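Probable transcriptional regulator WhiB7 (Mycobacterium tuberculosis, PDB 7KUG) acts as a transcriptional regulator in antibiotic resistance, carries a [4Fe-4S] cluster, is probably redox-responsive, and probably binds DNA in its apo form. Local coordinates at residues P16-C20 against S45-R49; A39-C43 against V65-I70. The protein carries 2 engineered substitutions. All coordinates share one frame; numbering follows the deposited sequence.

Contact 1 of 2, residues P16-C20 against S45-R49. With SF4 (iron/sulfur cluster), chain E.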
loop_
_atom_site.group_PDB
_atom_site.type_symbol
_atom_site.label_atom_id
_atom_site.label_comp_id
_atom_site.label_asym_id
_atom_site.label_seq_id
_atom_site.Cartn_x
_atom_site.Cartn_y
_atom_site.Cartn_z
ATOM N N PRO A 16 -12.731 -5.010 15.842
ATOM C CA PRO A 16 -12.956 -6.152 14.933
ATOM C C PRO A 16 -11.673 -6.677 14.271
ATOM O O PRO A 16 -11.367 -6.220 13.183
ATOM C CB PRO A 16 -13.875 -5.577 13.844
ATOM C CG PRO A 16 -13.454 -4.132 13.771
ATOM C CD PRO A 16 -13.210 -3.765 15.219
ATOM N N VAL A 17 -10.965 -7.614 14.916
ATOM C CA VAL A 17 -9.590 -8.023 14.497
ATOM C C VAL A 17 -9.658 -8.585 13.072
ATOM O O VAL A 17 -10.497 -9.471 12.783
ATOM C CB VAL A 17 -8.914 -9.005 15.472
ATOM C CG1 VAL A 17 -8.667 -10.366 14.834
ATOM C CG2 VAL A 17 -7.613 -8.429 16.016
ATOM N N LEU A 18 -8.813 -8.056 12.193
ATOM C CA LEU A 18 -8.506 -8.699 10.896
ATOM C C LEU A 18 -7.211 -9.484 11.060
ATOM O O LEU A 18 -6.262 -9.009 11.685
ATOM C CB LEU A 18 -8.412 -7.629 9.809
ATOM C CG LEU A 18 -9.595 -6.663 9.741
ATOM C CD1 LEU A 18 -9.415 -5.646 8.629
ATOM C CD2 LEU A 18 -10.906 -7.410 9.560
ATOM N N PRO A 19 -7.132 -10.703 10.485
ATOM C CA PRO A 19 -5.889 -11.469 10.508
ATOM C C PRO A 19 -4.664 -10.668 10.054
ATOM O O PRO A 19 -3.574 -10.926 10.520
ATOM C CB PRO A 19 -6.206 -12.655 9.595
ATOM C CG PRO A 19 -7.692 -12.858 9.788
ATOM C CD PRO A 19 -8.258 -11.455 9.907
ATOM N N CYS A 20 -4.822 -9.741 9.105
ATOM C CA CYS A 20 -3.646 -9.043 8.523
ATOM C C CYS A 20 -3.204 -7.888 9.436
ATOM O O CYS A 20 -2.261 -7.176 9.065
ATOM C CB CYS A 20 -3.936 -8.590 7.100
ATOM S SG CYS A 20 -5.268 -7.372 6.973
ATOM N N SER A 45 -10.170 -16.981 7.731
ATOM C CA SER A 45 -11.127 -16.724 8.840
ATOM C C SER A 45 -11.531 -15.248 8.895
ATOM O O SER A 45 -12.299 -14.880 9.802
ATOM C CB SER A 45 -10.560 -17.145 10.162
ATOM O OG SER A 45 -9.545 -16.250 10.589
ATOM N N CYS A 46 -11.003 -14.410 8.004
ATOM C CA CYS A 46 -11.299 -12.956 8.022
ATOM C C CYS A 46 -12.795 -12.703 7.868
ATOM O O CYS A 46 -13.433 -13.200 6.947
ATOM C CB CYS A 46 -10.556 -12.218 6.923
ATOM S SG CYS A 46 -10.855 -10.444 7.051
ATOM N N PRO A 47 -13.407 -11.889 8.757
ATOM C CA PRO A 47 -14.844 -11.627 8.665
ATOM C C PRO A 47 -15.273 -10.828 7.419
ATOM O O PRO A 47 -16.451 -10.875 7.063
ATOM C CB PRO A 47 -15.149 -10.856 9.959
ATOM C CG PRO A 47 -13.832 -10.239 10.372
ATOM C CD PRO A 47 -12.769 -11.208 9.889
ATOM N N ILE A 48 -14.339 -10.135 6.764
ATOM C CA ILE A 48 -14.618 -9.340 5.524
ATOM C C ILE A 48 -13.876 -9.930 4.313
ATOM O O ILE A 48 -13.682 -9.202 3.315
ATOM C CB ILE A 48 -14.282 -7.851 5.733
ATOM C CG1 ILE A 48 -12.784 -7.604 5.931
ATOM C CG2 ILE A 48 -15.095 -7.274 6.874
ATOM C CD1 ILE A 48 -12.400 -6.144 5.908
ATOM N N ARG A 49 -13.503 -11.210 4.350
ATOM C CA ARG A 49 -12.640 -11.823 3.307
ATOM C C ARG A 49 -13.230 -11.584 1.908
ATOM O O ARG A 49 -12.524 -11.131 1.016
ATOM C CB ARG A 49 -12.452 -13.318 3.573
ATOM C CG ARG A 49 -11.389 -13.946 2.687
ATOM C CD ARG A 49 -11.383 -15.448 2.832
ATOM N NE ARG A 49 -12.438 -16.037 2.024
ATOM C CZ ARG A 49 -13.041 -17.191 2.292
ATOM N NH1 ARG A 49 -13.965 -17.651 1.463
ATOM N NH2 ARG A 49 -12.740 -17.871 3.389
HETATM FE FE1 SF4 E . -9.054 -9.866 5.726
HETATM FE FE2 SF4 E . -6.677 -8.572 5.629
HETATM FE FE3 SF4 E . -8.303 -8.690 3.418
HETATM FE FE4 SF4 E . -6.992 -10.945 4.304
HETATM S S1 SF4 E . -6.147 -9.016 3.581
HETATM S S2 SF4 E . -9.080 -10.747 3.698
HETATM S S3 SF4 E . -7.091 -10.618 6.453
HETATM S S4 SF4 E . -8.683 -7.742 5.317
#
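Cys46 and Leu18 meet beside the iron-sulfur cluster, where a short 3-10 turn and the loop ahead of helix 49-59 each supply a cysteine thiolate. Cys46 SG binds iron FE1 at 2.3 Å and Cys20 SG binds iron FE2 at the same length. With Cys46 SG swung opposite its backbone N (chi1 -176°), the sulfur points in to the iron. Within the same turn, Ile48 N donates to Cys46 SG at 3.5 Å with an N-H...S angle of 157°.

The rest of the contact is mostly apolar. One branch of Leu18, CD2, lies 3.9 Å from Cys46 SG and also reaches the ring of Pro47; the other, CD1, touches Ile48 CD1 at 4.1 Å, the two side chains crossing at about a right angle. Both of these methyl ends also lie next to sulfide S4. The ring of Pro19 comes in on another side, its CD 3.8 Å from Cys46 CB and 3.7 Å from cluster sulfide S3.

No hydrogen bond links the two segments directly, so the cluster is the strong tie between them, and the hydrocarbon packed round the thiolate and sulfides probably limits access of water to this part of the cluster.

Contact 2 of 2, residues A39-C43 against V65-I70. Engineered in segment 39-43: Met42 (natural residue Leu). With SF4 (iron/sulfur cluster), chain E.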
loop_
_atom_site.group_PDB
_atom_site.type_symbol
_atom_site.label_atom_id
_atom_site.label_comp_id
_atom_site.label_asym_id
_atom_site.label_seq_id
_atom_site.Cartn_x
_atom_site.Cartn_y
_atom_site.Cartn_z
ATOM N N ALA A 39 0.111 -16.246 4.032
ATOM C CA ALA A 39 -0.795 -15.078 4.025
ATOM C C ALA A 39 -2.189 -15.516 3.562
ATOM O O ALA A 39 -3.187 -15.108 4.186
ATOM C CB ALA A 39 -0.237 -13.976 3.153
ATOM N N LYS A 40 -2.265 -16.317 2.498
ATOM C CA LYS A 40 -3.561 -16.838 1.994
ATOM C C LYS A 40 -4.291 -17.566 3.130
ATOM O O LYS A 40 -5.529 -17.438 3.230
ATOM C CB LYS A 40 -3.356 -17.787 0.819
ATOM C CG LYS A 40 -3.077 -17.111 -0.510
ATOM C CD LYS A 40 -2.951 -18.099 -1.630
ATOM C CE LYS A 40 -4.257 -18.775 -1.965
ATOM N NZ LYS A 40 -4.140 -19.534 -3.231
ATOM N N THR A 41 -3.565 -18.311 3.958
ATOM C CA THR A 41 -4.186 -19.134 5.019
ATOM C C THR A 41 -4.692 -18.208 6.126
ATOM O O THR A 41 -5.798 -18.439 6.664
ATOM C CB THR A 41 -3.211 -20.196 5.536
ATOM O OG1 THR A 41 -2.864 -21.015 4.421
ATOM C CG2 THR A 41 -3.795 -21.055 6.635
HETATM N N MSE A 42 -3.931 -17.167 6.446
HETATM C CA MSE A 42 -4.342 -16.179 7.473
HETATM C C MSE A 42 -5.710 -15.602 7.104
HETATM O O MSE A 42 -6.525 -15.426 8.004
HETATM C CB MSE A 42 -3.328 -15.038 7.583
HETATM C CG MSE A 42 -1.973 -15.480 8.047
HETATM SE SE MSE A 42 -1.910 -15.887 9.938
HETATM C CE MSE A 42 -1.711 -14.073 10.674
ATOM N N CYS A 43 -5.927 -15.266 5.824
ATOM C CA CYS A 43 -7.145 -14.560 5.365
ATOM C C CYS A 43 -8.390 -15.439 5.541
ATOM O O CYS A 43 -9.489 -14.900 5.560
ATOM C CB CYS A 43 -7.042 -14.168 3.896
ATOM S SG CYS A 43 -5.889 -12.816 3.539
ATOM N N VAL A 65 -1.482 -10.434 -1.287
ATOM C CA VAL A 65 -2.609 -11.334 -0.932
ATOM C C VAL A 65 -3.749 -10.469 -0.411
ATOM O O VAL A 65 -3.568 -9.700 0.541
ATOM C CB VAL A 65 -2.176 -12.432 0.051
ATOM C CG1 VAL A 65 -3.376 -13.196 0.602
ATOM C CG2 VAL A 65 -1.188 -13.375 -0.623
ATOM N N TRP A 66 -4.904 -10.612 -1.033
ATOM C CA TRP A 66 -6.124 -9.867 -0.687
ATOM C C TRP A 66 -7.252 -10.897 -0.697
ATOM O O TRP A 66 -7.305 -11.657 -1.668
ATOM C CB TRP A 66 -6.414 -8.749 -1.698
ATOM C CG TRP A 66 -5.288 -7.814 -1.979
ATOM C CD1 TRP A 66 -4.195 -8.078 -2.750
ATOM C CD2 TRP A 66 -5.154 -6.455 -1.527
ATOM N NE1 TRP A 66 -3.386 -6.978 -2.801
ATOM C CE2 TRP A 66 -3.945 -5.970 -2.068
ATOM C CE3 TRP A 66 -5.933 -5.605 -0.741
ATOM C CZ2 TRP A 66 -3.496 -4.668 -1.828
ATOM C CZ3 TRP A 66 -5.499 -4.316 -0.515
ATOM C CH2 TRP A 66 -4.292 -3.864 -1.046
ATOM N N GLY A 67 -8.112 -10.897 0.324
ATOM C CA GLY A 67 -9.265 -11.810 0.378
ATOM C C GLY A 67 -8.829 -13.256 0.209
ATOM O O GLY A 67 -9.594 -14.040 -0.372
ATOM N N GLY A 68 -7.604 -13.579 0.651
ATOM C CA GLY A 68 -7.047 -14.944 0.649
ATOM C C GLY A 68 -6.663 -15.411 -0.737
ATOM O O GLY A 68 -6.509 -16.624 -0.924
ATOM N N GLU A 69 -6.489 -14.490 -1.681
ATOM C CA GLU A 69 -5.999 -14.818 -3.045
ATOM C C GLU A 69 -4.732 -14.008 -3.379
ATOM O O GLU A 69 -4.618 -12.838 -2.963
ATOM C CB GLU A 69 -7.089 -14.551 -4.082
ATOM C CG GLU A 69 -8.340 -15.406 -3.892
ATOM C CD GLU A 69 -8.138 -16.906 -4.029
ATOM O OE1 GLU A 69 -7.130 -17.337 -4.637
ATOM O OE2 GLU A 69 -9.026 -17.649 -3.549
ATOM N N ILE A 70 -3.828 -14.592 -4.164
ATOM C CA ILE A 70 -2.640 -13.876 -4.696
ATOM C C ILE A 70 -3.056 -13.071 -5.922
ATOM O O ILE A 70 -3.640 -13.655 -6.850
ATOM C CB ILE A 70 -1.506 -14.856 -5.035
ATOM C CG1 ILE A 70 -1.019 -15.577 -3.777
ATOM C CG2 ILE A 70 -0.380 -14.156 -5.784
ATOM C CD1 ILE A 70 -0.405 -16.919 -4.066
HETATM FE FE1 SF4 E . -9.054 -9.866 5.726
HETATM FE FE2 SF4 E . -6.677 -8.572 5.629
HETATM FE FE3 SF4 E . -8.303 -8.690 3.418
HETATM FE FE4 SF4 E . -6.992 -10.945 4.304
HETATM S S1 SF4 E . -6.147 -9.016 3.581
HETATM S S2 SF4 E . -9.080 -10.747 3.698
HETATM S S3 SF4 E . -7.091 -10.618 6.453
HETATM S S4 SF4 E . -8.683 -7.742 5.317
HETATM O O HOH W 1 -7.115 -18.309 1.085
HETATM O O HOH W 2 -4.586 -17.256 -5.183
HETATM O O HOH W 3 -7.132 -20.113 -3.498
#
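The [4Fe-4S] site of this Wbl-type domain is built in part by helix 33-43 and the glycine turn of a beta hairpin. Cys43 SG binds iron FE4 at 2.3 Å, and the CB of the same residue presses on Gly68 CA at 3.3 Å, tighter than ordinary carbon contact. SG lies anti to the carbonyl carbon of Cys43 (chi1 -72°), between the helix and the cluster. Gly67 CA meets sulfide S2 at 3.5 Å, so the turn borders the cluster directly.

That turn is a type I' beta turn from Trp66 to Glu69, closed by reciprocal backbone hydrogen bonds between these two residues, and it joins strand 65-66 to strand 69-72 in the antiparallel sheet. Gly67 and Gly68 both have positive phi, and at Gly68 the lack of a side chain lets the helix come close. Val65 fits against the helix next to it: its CG2 methyl rests on Ala39 CB at 3.9 Å, while CG1 faces the backbone N of Lys40 and Cys43 SG.

Lys40 runs alongside the hairpin on the more open side. Its CG and CE both lie against the carbonyl O of Gly68, CE at 3.3 Å, and CD packs on Ile70 CD1 at 3.7 Å, the two side chains crossing at roughly a right angle. A bend at chi3 (69°) brings NZ toward Glu69, but the salt bridge to OE1 is long, 4.0 Å. Two waters bridge the pair: each accepts from Lys40 NZ and donates to Glu69 OE1, and one of them also accepts from Ile70 N. A third water donates both to Lys40 O and to Gly68 O, at 2.7 Å to the latter, bridging helix and turn backbones.

Both contacts close on the same cluster, but from different depths. Contact 2 lies about 3 Å from the centre of the chain, centre to centre, and joins regular elements, a helix and a hairpin; contact 1 lies about 11 Å out and joins loops before and after that helix. Contact 1 supplies two cysteine ligands and mainly apolar packing, whereas contact 2 supplies one and adds a water-mediated polar network. Cys52, on helix 49-59, is the remaining cysteine of the ligand pocket. The contacts also touch: Pro19 CB packs on the backbone O of the engineered Met42 at 3.2 Å, and the Arg49 side chain lies against the backbone oxygens of Cys43 and Gly67.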